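Local coordinates for CELL WALL surface anchor family protein (Streptococcus pneumoniae, PDB 2X9X) that forms the repeating backbone unit of the pneumococcal pilus, a cell-wall-anchored surface fibre probably involved in adhesion, at residues A[265-270]-A[432-437]; A[279-284]-A[372-377]; A[300-305]-A[354-359]; A[391-396]-A[405-410]. The protein carries 1 engineered substitution. One frame throughout, in Å; residues are numbered along the deposited sequence. Where two conformers were deposited one is given.

Contact 1: A[265-270]-A[432-437]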
loop_
_atom_site.group_PDB
_atom_site.type_symbol
_atom_site.label_atom_id
_atom_site.label_comp_id
_atom_site.label_asym_id
_atom_site.label_seq_id
_atom_site.Cartn_x
_atom_site.Cartn_y
_atom_site.Cartn_z
ATOM N N GLY A 265 2.622 13.935 0.226
ATOM C CA GLY A 265 3.737 14.506 0.958
ATOM C C GLY A 265 4.234 15.822 0.391
ATOM O O GLY A 265 3.664 16.354 -0.565
ATOM N N LYS A 266 5.307 16.347 0.979
ATOM C CA LYS A 266 5.859 17.629 0.552
ATOM C C LYS A 266 7.359 17.689 0.817
ATOM O O LYS A 266 7.833 17.177 1.835
ATOM C CB LYS A 266 5.156 18.774 1.291
ATOM C CG LYS A 266 5.361 20.149 0.665
ATOM C CD LYS A 266 4.583 20.273 -0.637
ATOM C CE LYS A 266 4.802 21.621 -1.303
ATOM N NZ LYS A 266 6.194 21.769 -1.842
ATOM N N LYS A 267 8.091 18.324 -0.100
ATOM C CA LYS A 267 9.533 18.534 0.026
ATOM C C LYS A 267 9.837 20.014 0.248
ATOM O O LYS A 267 9.116 20.883 -0.255
ATOM C CB LYS A 267 10.252 18.070 -1.239
ATOM C CG LYS A 267 10.103 16.597 -1.549
ATOM C CD LYS A 267 10.588 16.296 -2.965
ATOM C CE LYS A 267 10.475 14.819 -3.292
ATOM N NZ LYS A 267 10.517 14.579 -4.765
ATOM N N PHE A 268 10.905 20.288 0.996
ATOM C CA PHE A 268 11.341 21.652 1.301
ATOM C C PHE A 268 12.857 21.796 1.152
ATOM O O PHE A 268 13.599 20.830 1.356
ATOM C CB PHE A 268 10.980 22.019 2.744
ATOM C CG PHE A 268 9.529 21.834 3.084
ATOM C CD1 PHE A 268 8.631 22.876 2.927
ATOM C CD2 PHE A 268 9.067 20.626 3.579
ATOM C CE1 PHE A 268 7.290 22.714 3.250
ATOM C CE2 PHE A 268 7.731 20.457 3.903
ATOM C CZ PHE A 268 6.844 21.503 3.736
ATOM N N VAL A 269 13.313 23.004 0.818
ATOM C CA VAL A 269 14.740 23.330 0.876
ATOM C C VAL A 269 14.956 24.632 1.645
ATOM O O VAL A 269 14.361 25.664 1.324
ATOM C CB VAL A 269 15.387 23.468 -0.524
ATOM C CG1 VAL A 269 16.863 23.868 -0.393
ATOM C CG2 VAL A 269 15.246 22.179 -1.315
ATOM N N LYS A 270 15.801 24.569 2.667
ATOM C CA LYS A 270 16.189 25.742 3.441
ATOM C C LYS A 270 17.376 26.453 2.797
ATOM O O LYS A 270 18.447 25.859 2.634
ATOM C CB LYS A 270 16.561 25.328 4.862
ATOM C CG LYS A 270 16.727 26.492 5.816
ATOM C CD LYS A 270 15.378 27.125 6.107
ATOM C CE LYS A 270 15.532 28.397 6.904
ATOM N NZ LYS A 270 16.247 29.429 6.105
ATOM N N LYS A 432 14.194 19.600 -11.848
ATOM C CA LYS A 432 12.815 19.610 -11.365
ATOM C C LYS A 432 12.683 20.538 -10.165
ATOM O O LYS A 432 13.351 20.345 -9.152
ATOM C CB LYS A 432 12.385 18.203 -10.943
ATOM C CG LYS A 432 12.405 17.163 -12.049
ATOM C CD LYS A 432 11.993 15.802 -11.505
ATOM C CE LYS A 432 11.880 14.764 -12.611
ATOM N NZ LYS A 432 11.424 13.441 -12.092
ATOM N N ASP A 433 11.830 21.551 -10.276
ATOM C CA ASP A 433 11.580 22.444 -9.155
ATOM C C ASP A 433 10.464 21.857 -8.303
ATOM O O ASP A 433 9.314 22.302 -8.365
ATOM C CB ASP A 433 11.227 23.847 -9.649
ATOM C CG ASP A 433 12.397 24.531 -10.321
ATOM O OD1 ASP A 433 13.052 25.361 -9.659
ATOM O OD2 ASP A 433 12.676 24.227 -11.503
ATOM N N ASP A 434 10.821 20.850 -7.511
ATOM C CA ASP A 434 9.837 20.031 -6.812
ATOM C C ASP A 434 9.815 20.233 -5.297
ATOM O O ASP A 434 9.309 19.384 -4.559
ATOM C CB ASP A 434 10.041 18.547 -7.152
ATOM C CG ASP A 434 11.459 18.059 -6.868
ATOM O OD1 ASP A 434 12.335 18.878 -6.522
ATOM O OD2 ASP A 434 11.697 16.837 -6.995
ATOM N N ALA A 435 10.345 21.361 -4.835
ATOM C CA ALA A 435 10.378 21.657 -3.407
ATOM C C ALA A 435 9.932 23.083 -3.091
ATOM O O ALA A 435 10.066 23.989 -3.920
ATOM C CB ALA A 435 11.772 21.399 -2.838
ATOM N N THR A 436 9.407 23.264 -1.884
ATOM C CA THR A 436 9.073 24.581 -1.356
ATOM C C THR A 436 10.336 25.250 -0.832
ATOM O O THR A 436 11.120 24.637 -0.102
ATOM C CB THR A 436 8.050 24.475 -0.204
ATOM O OG1 THR A 436 6.782 24.065 -0.729
ATOM C CG2 THR A 436 7.892 25.811 0.502
ATOM N N LYS A 437 10.527 26.506 -1.216
ATOM C CA LYS A 437 11.710 27.264 -0.843
ATOM C C LYS A 437 11.466 28.012 0.464
ATOM O O LYS A 437 10.519 28.794 0.569
ATOM C CB LYS A 437 12.045 28.245 -1.965
ATOM C CG LYS A 437 13.372 28.943 -1.837
ATOM C CD LYS A 437 13.653 29.715 -3.127
ATOM C CE LYS A 437 14.825 30.654 -3.005
ATOM N NZ LYS A 437 14.990 31.413 -4.276
HETATM O O HOH W 1 7.322 19.154 -2.684
HETATM O O HOH W 2 13.261 15.064 -5.816
#
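The flat ring of Phe268 meets Thr436 obliquely at its CD1 corner: CB of Thr436 lies 3.6 Å from CD1 of Phe268, the two side chains running side by side. Phe410 meets this ring edge-to-face and Phe380 lies nearly parallel to it, so a large aromatic group suits the spot. The second flat group, the carboxylate of Asp434, is shared between two partners. OD1 accepts from the backbone of Tyr426, while OD2 forms a weak salt bridge with Lys267, 3.4 Å from NZ, that a water reinforces by linking the two atoms. Tyr417 holds the same ammonium group more firmly, through its carbonyl and a cation-pi contact. Between these groups, the end strand 436-439 runs parallel to strand 260-271, as in Cna-B-like domains, and a classic beta bulge at Asp434 and Ala435, opposite Ile424, leads into it. Lys270 NZ is covalently joined to CG of Asn440, an isopeptide bond that ties these parallel strands together beyond the last bridge. Two straight backbone bonds set the register: Thr436 N to Lys267 O and Val269 N to Thr436 O, both 2.9 Å. Lys266 bends at chi2 (72°) and chi4 (70°), which curls its NZ back to donate to Thr436 OG1 at 2.6 Å. A second water accepts from Lys266 NZ and Lys267 N. Ala435 is small enough to let its CB meet CG2 of Val269 at 3.9 Å.

Contact 2: A[279-284]-A[372-377]; sequences AGAEFV and LVSDAQ
Ser374 holds OG between its backbone N and carbonyl carbon (chi1 63°), and this torsion sets the hydroxyl against the turn formed by Ala279, Gly280 and Ala281. There OG accepts from Ala281 N at 3.0 Å and is also hydrogen-bonded to the carbonyl of Leu278, so a small hydroxyl serves both a donor and an acceptor of the backbone. Val373 turns CG1 anti to its own N (chi1 -177°), which leaves CG2 beside CG of Glu282, 4.0 Å away; the two chains lie side by side and point the same way. Glu282 extends onward to a salt bridge with Lys314 of helix 304-325, the helix that also covers Val373. Gly280 sits at positive phi (90°), where a CB would press on the carbonyl O of Ala279, and its N donates almost straight to Ser374 O at 2.8 Å. Further along, Phe283 and Leu372 form an antiparallel hydrogen-bonded pair, with Phe283 N to Leu372 O and Leu372 N to Phe283 O both 2.9 Å. Ser374 N returns the link to Ala281 O. Past the ladder, Asp375 OD1 receives Gln377 N from above the carboxylate plane, an Asx turn. Bonding among Gly280, Ala281 and Ser374 thus carries the run of backbone links on past the strand pair, since Ser374 O and OG take the N-H groups of Gly280 and Ala281.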
loop_
_atom_site.group_PDB
_atom_site.type_symbol
_atom_site.label_atom_id
_atom_site.label_comp_id
_atom_site.label_asym_id
_atom_site.label_seq_id
_atom_site.Cartn_x
_atom_site.Cartn_y
_atom_site.Cartn_z
ATOM N N ALA A 279 22.120 23.842 6.541
ATOM C CA ALA A 279 21.920 22.633 7.335
ATOM C C ALA A 279 21.504 22.948 8.774
ATOM O O ALA A 279 21.915 23.953 9.348
ATOM C CB ALA A 279 23.199 21.782 7.336
ATOM N N GLY A 280 20.676 22.084 9.352
ATOM C CA GLY A 280 20.393 22.160 10.773
ATOM C C GLY A 280 19.228 23.030 11.202
ATOM O O GLY A 280 19.024 23.240 12.397
ATOM N N ALA A 281 18.459 23.543 10.248
ATOM C CA ALA A 281 17.242 24.267 10.597
ATOM C C ALA A 281 16.187 23.246 11.013
ATOM O O ALA A 281 16.078 22.175 10.408
ATOM C CB ALA A 281 16.753 25.105 9.427
ATOM N N GLU A 282 15.420 23.568 12.048
ATOM C CA GLU A 282 14.414 22.639 12.560
ATOM C C GLU A 282 13.012 23.232 12.492
ATOM O O GLU A 282 12.822 24.425 12.754
ATOM C CB GLU A 282 14.761 22.204 13.989
ATOM C CG GLU A 282 16.162 21.607 14.109
ATOM C CD GLU A 282 16.464 21.027 15.483
ATOM O OE1 GLU A 282 15.578 21.053 16.364
ATOM O OE2 GLU A 282 17.596 20.539 15.679
ATOM N N PHE A 283 12.041 22.390 12.134
ATOM C CA PHE A 283 10.665 22.825 11.909
ATOM C C PHE A 283 9.634 21.853 12.468
ATOM O O PHE A 283 9.877 20.647 12.563
ATOM C CB PHE A 283 10.389 22.957 10.411
ATOM C CG PHE A 283 11.266 23.944 9.717
ATOM C CD1 PHE A 283 10.847 25.252 9.534
ATOM C CD2 PHE A 283 12.512 23.568 9.244
ATOM C CE1 PHE A 283 11.658 26.171 8.892
ATOM C CE2 PHE A 283 13.330 24.483 8.604
ATOM C CZ PHE A 283 12.900 25.785 8.425
ATOM N N VAL A 284 8.470 22.392 12.811
ATOM C CA VAL A 284 7.295 21.576 13.077
ATOM C C VAL A 284 6.191 21.984 12.106
ATOM O O VAL A 284 6.325 22.980 11.385
ATOM C CB VAL A 284 6.809 21.710 14.536
ATOM C CG1 VAL A 284 7.880 21.187 15.497
ATOM C CG2 VAL A 284 6.441 23.157 14.853
ATOM N N LEU A 372 11.239 18.249 11.752
ATOM C CA LEU A 372 12.004 18.119 10.520
ATOM C C LEU A 372 13.296 18.914 10.644
ATOM O O LEU A 372 13.320 19.957 11.293
ATOM C CB LEU A 372 11.175 18.608 9.331
ATOM C CG LEU A 372 9.768 18.005 9.256
ATOM C CD1 LEU A 372 9.002 18.560 8.055
ATOM C CD2 LEU A 372 9.841 16.483 9.209
ATOM N N VAL A 373 14.368 18.410 10.031
ATOM C CA VAL A 373 15.688 19.031 10.125
ATOM C C VAL A 373 16.343 19.058 8.747
ATOM O O VAL A 373 16.391 18.038 8.067
ATOM C CB VAL A 373 16.619 18.239 11.082
ATOM C CG1 VAL A 373 17.960 18.954 11.228
ATOM C CG2 VAL A 373 15.960 18.023 12.456
ATOM N N SER A 374 16.846 20.218 8.333
ATOM C CA SER A 374 17.445 20.345 7.008
ATOM C C SER A 374 18.843 19.721 6.955
ATOM O O SER A 374 19.642 19.891 7.880
ATOM C CB SER A 374 17.494 21.817 6.567
ATOM O OG SER A 374 18.316 22.593 7.425
ATOM N N ASP A 375 19.134 18.994 5.879
ATOM C CA ASP A 375 20.477 18.439 5.686
ATOM C C ASP A 375 21.415 19.476 5.061
ATOM O O ASP A 375 21.066 20.652 4.974
ATOM C CB ASP A 375 20.447 17.116 4.898
ATOM C CG ASP A 375 20.028 17.285 3.442
ATOM O OD1 ASP A 375 19.996 18.427 2.934
ATOM O OD2 ASP A 375 19.739 16.250 2.793
ATOM N N ALA A 376 22.605 19.045 4.653
ATOM C CA ALA A 376 23.613 19.970 4.136
ATOM C C ALA A 376 23.232 20.559 2.777
ATOM O O ALA A 376 23.846 21.522 2.307
ATOM C CB ALA A 376 24.976 19.296 4.066
ATOM N N GLN A 377 22.225 19.967 2.147
ATOM C CA GLN A 377 21.670 20.504 0.913
ATOM C C GLN A 377 20.366 21.238 1.204
ATOM O O GLN A 377 19.588 21.531 0.292
ATOM C CB GLN A 377 21.445 19.386 -0.099
ATOM C CG GLN A 377 22.709 18.582 -0.390
ATOM C CD GLN A 377 22.431 17.290 -1.130
ATOM O OE1 GLN A 377 22.929 16.227 -0.753
ATOM N NE2 GLN A 377 21.629 17.370 -2.185
#

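Contact 3: A[300-305]-A[354-359]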
loop_
_atom_site.group_PDB
_atom_site.type_symbol
_atom_site.label_atom_id
_atom_site.label_comp_id
_atom_site.label_asym_id
_atom_site.label_seq_id
_atom_site.Cartn_x
_atom_site.Cartn_y
_atom_site.Cartn_z
ATOM N N ASP A 300 0.472 6.033 21.380
ATOM C CA ASP A 300 0.069 4.657 21.669
ATOM C C ASP A 300 0.187 3.741 20.451
ATOM O O ASP A 300 -0.117 2.551 20.532
ATOM C CB ASP A 300 -1.350 4.605 22.242
ATOM C CG ASP A 300 -2.397 5.074 21.254
ATOM O OD1 ASP A 300 -2.133 6.048 20.519
ATOM O OD2 ASP A 300 -3.490 4.471 21.218
ATOM N N LYS A 301 0.638 4.293 19.326
ATOM C CA LYS A 301 0.820 3.500 18.112
ATOM C C LYS A 301 2.287 3.355 17.741
ATOM O O LYS A 301 2.614 2.866 16.661
ATOM C CB LYS A 301 0.066 4.123 16.934
ATOM C CG LYS A 301 -1.437 4.143 17.111
ATOM C CD LYS A 301 -1.990 2.738 17.257
ATOM C CE LYS A 301 -3.503 2.754 17.368
ATOM N NZ LYS A 301 -4.059 1.371 17.408
ATOM N N VAL A 302 3.167 3.788 18.637
ATOM C CA VAL A 302 4.601 3.724 18.401
ATOM C C VAL A 302 5.286 2.966 19.537
ATOM O O VAL A 302 4.980 3.192 20.711
ATOM C CB VAL A 302 5.203 5.134 18.291
ATOM C CG1 VAL A 302 6.638 5.067 17.781
ATOM C CG2 VAL A 302 4.358 5.991 17.369
ATOM N N SER A 303 6.206 2.072 19.187
ATOM C CA SER A 303 6.897 1.262 20.184
ATOM C C SER A 303 8.010 2.029 20.887
ATOM O O SER A 303 8.481 3.057 20.396
ATOM C CB SER A 303 7.477 0.003 19.540
ATOM O OG SER A 303 8.629 0.320 18.783
ATOM N N GLN A 304 8.427 1.516 22.040
ATOM C CA GLN A 304 9.532 2.103 22.784
ATOM C C GLN A 304 10.786 2.153 21.913
ATOM O O GLN A 304 11.507 3.151 21.906
ATOM C CB GLN A 304 9.800 1.295 24.057
ATOM C CG GLN A 304 10.975 1.797 24.879
ATOM C CD GLN A 304 10.735 3.177 25.456
ATOM O OE1 GLN A 304 9.592 3.584 25.668
ATOM N NE2 GLN A 304 11.815 3.908 25.712
ATOM N N GLU A 305 11.032 1.077 21.168
ATOM C CA GLU A 305 12.205 0.991 20.302
ATOM C C GLU A 305 12.160 2.005 19.159
ATOM O O GLU A 305 13.191 2.572 18.774
ATOM C CB GLU A 305 12.370 -0.429 19.747
ATOM C CG GLU A 305 12.702 -1.485 20.801
ATOM C CD GLU A 305 11.475 -2.018 21.528
ATOM O OE1 GLU A 305 10.338 -1.629 21.176
ATOM O OE2 GLU A 305 11.650 -2.838 22.455
ATOM N N ALA A 354 8.807 5.588 12.778
ATOM C CA ALA A 354 8.056 5.876 14.000
ATOM C C ALA A 354 6.689 6.524 13.744
ATOM O O ALA A 354 5.790 6.435 14.589
ATOM C CB ALA A 354 8.887 6.734 14.946
ATOM N N ASN A 355 6.536 7.170 12.588
ATOM C CA ASN A 355 5.283 7.839 12.229
ATOM C C ASN A 355 4.236 6.821 11.751
ATOM O O ASN A 355 3.833 6.832 10.587
ATOM C CB ASN A 355 5.516 8.884 11.128
ATOM C CG ASN A 355 6.243 10.136 11.623
ATOM O OD1 ASN A 355 6.480 10.320 12.823
ATOM N ND2 ASN A 355 6.587 11.013 10.686
ATOM N N ASN A 356 3.808 5.936 12.645
ATOM C CA ASN A 356 2.822 4.913 12.288
ATOM C C ASN A 356 1.411 5.474 12.140
ATOM O O ASN A 356 0.585 4.925 11.406
ATOM C CB ASN A 356 2.826 3.782 13.322
ATOM C CG ASN A 356 4.149 3.052 13.371
ATOM O OD1 ASN A 356 4.703 2.685 12.333
ATOM N ND2 ASN A 356 4.660 2.822 14.580
ATOM N N ALA A 357 1.148 6.574 12.834
ATOM C CA ALA A 357 -0.153 7.224 12.797
ATOM C C ALA A 357 0.034 8.667 13.235
ATOM O O ALA A 357 0.953 8.963 14.002
ATOM C CB ALA A 357 -1.139 6.507 13.717
ATOM N N PHE A 358 -0.821 9.559 12.745
ATOM C CA PHE A 358 -0.709 10.977 13.077
ATOM C C PHE A 358 -1.894 11.483 13.886
ATOM O O PHE A 358 -3.023 11.003 13.738
ATOM C CB PHE A 358 -0.595 11.836 11.811
ATOM C CG PHE A 358 0.722 11.713 11.098
ATOM C CD1 PHE A 358 1.916 11.914 11.771
ATOM C CD2 PHE A 358 0.762 11.434 9.741
ATOM C CE1 PHE A 358 3.126 11.813 11.106
ATOM C CE2 PHE A 358 1.968 11.328 9.072
ATOM C CZ PHE A 358 3.149 11.520 9.753
ATOM N N GLU A 359 -1.627 12.466 14.736
ATOM C CA GLU A 359 -2.693 13.224 15.372
ATOM C C GLU A 359 -2.258 14.665 15.604
ATOM O O GLU A 359 -1.068 14.981 15.574
ATOM C CB GLU A 359 -3.115 12.574 16.689
ATOM C CG GLU A 359 -2.070 12.650 17.792
ATOM C CD GLU A 359 -2.555 12.008 19.075
ATOM O OE1 GLU A 359 -3.767 11.728 19.169
ATOM O OE2 GLU A 359 -1.731 11.784 19.987
#
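The two backbones come no nearer than 6.0 Å between CA atoms, at Val302 and Ala354, too far apart for a beta ladder, and each is turning where they meet. Residues 300-305 pass from a 3-10 turn into helix 304-325, whose N-cap Ser303 forms a capping box with Glu306. Residues 354-359 leave helix 338-354 through an inverse gamma turn centred on Asn355 and enter strand 358-361. In the chain the two helices lie between antiparallel strands 294-297 and 358-361, probably as an addition to a prealbumin-like (Cna-B-like) fold, and the contact joins their outer ends. Asn356 supplies its one polar link: ND2 donates to Lys301 O at 2.9 Å, with the carbonyl oxygen 21° out of the amide plane. An asparagine suits the place because its ND2 also reaches OE1 of Glu306, the carboxylate that accepts from Ser303 N, tying the capped helix start to the other helix end. In one of its two deposited conformers, Val302 brings CG1 near the methyl of Ala354. Lys301 bends at chi2 (-61°), turning its charged end away, and its aliphatic part does the touching: CG of Lys301 stands 4.1 Å from CB of Ala357.

Contact 4: A[391-396]-A[405-410]; sequences YLEETK and TSRQKF
Glu393 and Arg407 cross at a slant, but their flat ends lie almost in one plane, 19° apart. The guanidinium presents its side, NE and one NH, to a single oxygen: OE1 of Glu393 stands 2.8 Å from NE of Arg407 and 3.0 Å from NH2. NE comes to the anti lone pair of OE1, whereas NH2 approaches nearly along the C-O bond. Glu393 reaches across because CG is anti to its backbone N (chi1 -178°) and the chain is extended beyond. Its other oxygen pairs with Lys364, and NH1 of Arg407 bonds to the carbonyls of Ala288 and Ala291, so the length of both chains lets their ends meet, and each end has further partners.

On the same side of the sheet Tyr391 and Lys409 lie alongside each other, CE1 of Tyr391 3.6 Å from CB of Lys409; the lysine's first carbons meet the CD1-CE1 side of the ring obliquely, while its amine runs outward. On the other face Leu392 and Phe410 give the apolar contact, crossing at about a right angle with CG of Leu392 4.0 Å from CE2 of Phe410, and both pack against Phe268; the amide end of Gln408 leads away to the carbonyl of Lys437. Backbone bonds pair Leu392 with Gln408, N to O at 2.8 Å and O to N at 2.9 Å. Glu394 lies beside Lys270 and Asn440, the covalently joined pair, a placement consistent with the acidic residue that accompanies isopeptide bonds in Cna-B-like domains, here on a strand of an antiparallel hairpin.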
loop_
_atom_site.group_PDB
_atom_site.type_symbol
_atom_site.label_atom_id
_atom_site.label_comp_id
_atom_site.label_asym_id
_atom_site.label_seq_id
_atom_site.Cartn_x
_atom_site.Cartn_y
_atom_site.Cartn_z
ATOM N N TYR A 391 1.116 24.618 7.624
ATOM C CA TYR A 391 2.036 25.719 7.891
ATOM C C TYR A 391 3.289 25.266 8.634
ATOM O O TYR A 391 3.200 24.675 9.708
ATOM C CB TYR A 391 1.324 26.806 8.698
ATOM C CG TYR A 391 0.128 27.393 7.986
ATOM C CD1 TYR A 391 0.238 28.568 7.256
ATOM C CD2 TYR A 391 -1.106 26.758 8.026
ATOM C CE1 TYR A 391 -0.852 29.103 6.596
ATOM C CE2 TYR A 391 -2.203 27.286 7.369
ATOM C CZ TYR A 391 -2.069 28.458 6.656
ATOM O OH TYR A 391 -3.157 28.990 5.999
ATOM N N LEU A 392 4.456 25.536 8.056
ATOM C CA LEU A 392 5.711 25.263 8.746
ATOM C C LEU A 392 5.950 26.307 9.823
ATOM O O LEU A 392 5.717 27.498 9.606
ATOM C CB LEU A 392 6.891 25.331 7.780
ATOM C CG LEU A 392 7.288 24.168 6.884
ATOM C CD1 LEU A 392 8.562 24.563 6.130
ATOM C CD2 LEU A 392 7.501 22.886 7.678
ATOM N N GLU A 393 6.439 25.863 10.973
ATOM C CA GLU A 393 6.936 26.780 11.987
ATOM C C GLU A 393 8.375 26.430 12.344
ATOM O O GLU A 393 8.662 25.308 12.770
ATOM C CB GLU A 393 6.056 26.756 13.238
ATOM C CG GLU A 393 6.513 27.737 14.306
ATOM C CD GLU A 393 5.587 27.796 15.503
ATOM O OE1 GLU A 393 4.352 27.840 15.313
ATOM O OE2 GLU A 393 6.099 27.816 16.640
ATOM N N GLU A 394 9.285 27.380 12.158
ATOM C CA GLU A 394 10.678 27.136 12.504
ATOM C C GLU A 394 10.847 27.153 14.018
ATOM O O GLU A 394 10.401 28.084 14.688
ATOM C CB GLU A 394 11.597 28.173 11.857
ATOM C CG GLU A 394 13.071 27.818 11.957
ATOM C CD GLU A 394 13.968 28.845 11.298
ATOM O OE1 GLU A 394 13.997 30.003 11.762
ATOM O OE2 GLU A 394 14.655 28.492 10.321
ATOM N N THR A 395 11.490 26.118 14.551
ATOM C CA THR A 395 11.714 26.019 15.989
ATOM C C THR A 395 13.190 26.202 16.345
ATOM O O THR A 395 13.526 26.531 17.485
ATOM C CB THR A 395 11.191 24.684 16.558
ATOM O OG1 THR A 395 11.778 23.592 15.841
ATOM C CG2 THR A 395 9.674 24.609 16.430
ATOM N N LYS A 396 14.067 25.987 15.369
ATOM C CA LYS A 396 15.491 26.249 15.552
ATOM C C LYS A 396 16.105 26.790 14.268
ATOM O O LYS A 396 15.989 26.177 13.210
ATOM C CB LYS A 396 16.241 24.994 16.003
ATOM C CG LYS A 396 17.717 25.251 16.294
ATOM C CD LYS A 396 18.409 24.024 16.867
ATOM C CE LYS A 396 19.850 24.340 17.242
ATOM N NZ LYS A 396 20.519 23.190 17.914
ATOM N N THR A 405 9.939 34.534 12.014
ATOM C CA THR A 405 8.851 34.951 12.893
ATOM C C THR A 405 7.479 34.502 12.393
ATOM O O THR A 405 6.535 34.382 13.175
ATOM C CB THR A 405 8.844 36.481 13.105
ATOM O OG1 THR A 405 8.689 37.144 11.843
ATOM C CG2 THR A 405 10.143 36.936 13.750
ATOM N N SER A 406 7.371 34.247 11.092
ATOM C CA SER A 406 6.090 33.870 10.508
ATOM C C SER A 406 6.082 32.403 10.114
ATOM O O SER A 406 7.127 31.829 9.788
ATOM C CB SER A 406 5.790 34.729 9.280
ATOM O OG SER A 406 5.915 36.108 9.580
ATOM N N ARG A 407 4.905 31.792 10.147
ATOM C CA ARG A 407 4.754 30.441 9.630
ATOM C C ARG A 407 4.761 30.493 8.108
ATOM O O ARG A 407 4.467 31.533 7.509
ATOM C CB ARG A 407 3.466 29.803 10.154
ATOM C CG ARG A 407 3.518 29.498 11.641
ATOM C CD ARG A 407 2.250 28.818 12.128
ATOM N NE ARG A 407 2.304 28.578 13.564
ATOM C CZ ARG A 407 1.263 28.197 14.297
ATOM N NH1 ARG A 407 0.081 28.018 13.724
ATOM N NH2 ARG A 407 1.404 28.006 15.603
ATOM N N GLN A 408 5.121 29.385 7.474
ATOM C CA GLN A 408 5.113 29.350 6.019
ATOM C C GLN A 408 4.105 28.352 5.482
ATOM O O GLN A 408 4.187 27.154 5.750
ATOM C CB GLN A 408 6.494 29.054 5.448
ATOM C CG GLN A 408 6.509 29.105 3.929
ATOM C CD GLN A 408 7.904 29.211 3.359
ATOM O OE1 GLN A 408 8.829 29.683 4.025
ATOM N NE2 GLN A 408 8.066 28.775 2.116
ATOM N N LYS A 409 3.155 28.873 4.719
ATOM C CA LYS A 409 2.087 28.083 4.133
ATOM C C LYS A 409 2.621 27.121 3.077
ATOM O O LYS A 409 3.498 27.472 2.276
ATOM C CB LYS A 409 1.057 29.027 3.512
ATOM C CG LYS A 409 -0.154 28.366 2.879
ATOM C CD LYS A 409 -1.037 29.436 2.233
ATOM C CE LYS A 409 -2.340 28.874 1.701
ATOM N NZ LYS A 409 -3.202 29.961 1.149
ATOM N N PHE A 410 2.107 25.897 3.096
ATOM C CA PHE A 410 2.321 24.969 1.993
ATOM C C PHE A 410 1.080 24.129 1.715
ATOM O O PHE A 410 0.249 23.904 2.599
ATOM C CB PHE A 410 3.576 24.100 2.187
ATOM C CG PHE A 410 3.508 23.139 3.352
ATOM C CD1 PHE A 410 3.151 21.811 3.155
ATOM C CD2 PHE A 410 3.864 23.546 4.631
ATOM C CE1 PHE A 410 3.119 20.915 4.219
ATOM C CE2 PHE A 410 3.836 22.660 5.694
ATOM C CZ PHE A 410 3.466 21.338 5.487
HETATM O O HOH W 3 8.244 30.041 11.545
#

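In the fold
Contacts 1, 2 and 4, centres 12 to 14 Å apart, pack directly on one another; contact 3 lies 22 to 26 Å from them and touches none. Contacts 2 and 4 share one antiparallel sheet through the neighbouring strands 282-286 and 388-394; contact 1 belongs to a different, mixed sheet whose Phe268 and Lys270 pack against it. Contacts 1, 2 and 3 are mostly buried: contact 2 relies mainly on backbone bonds, contact 1 adds lysine links and waters, and contact 3, the smallest, joins helix ends through one amide beside an exposed lysine. Contact 4, partly buried, is mainly apolar at Leu392 and Phe410, ionic at Glu393 and Arg407. Contacts 2, 3 and 4 nest within contact 1's loop.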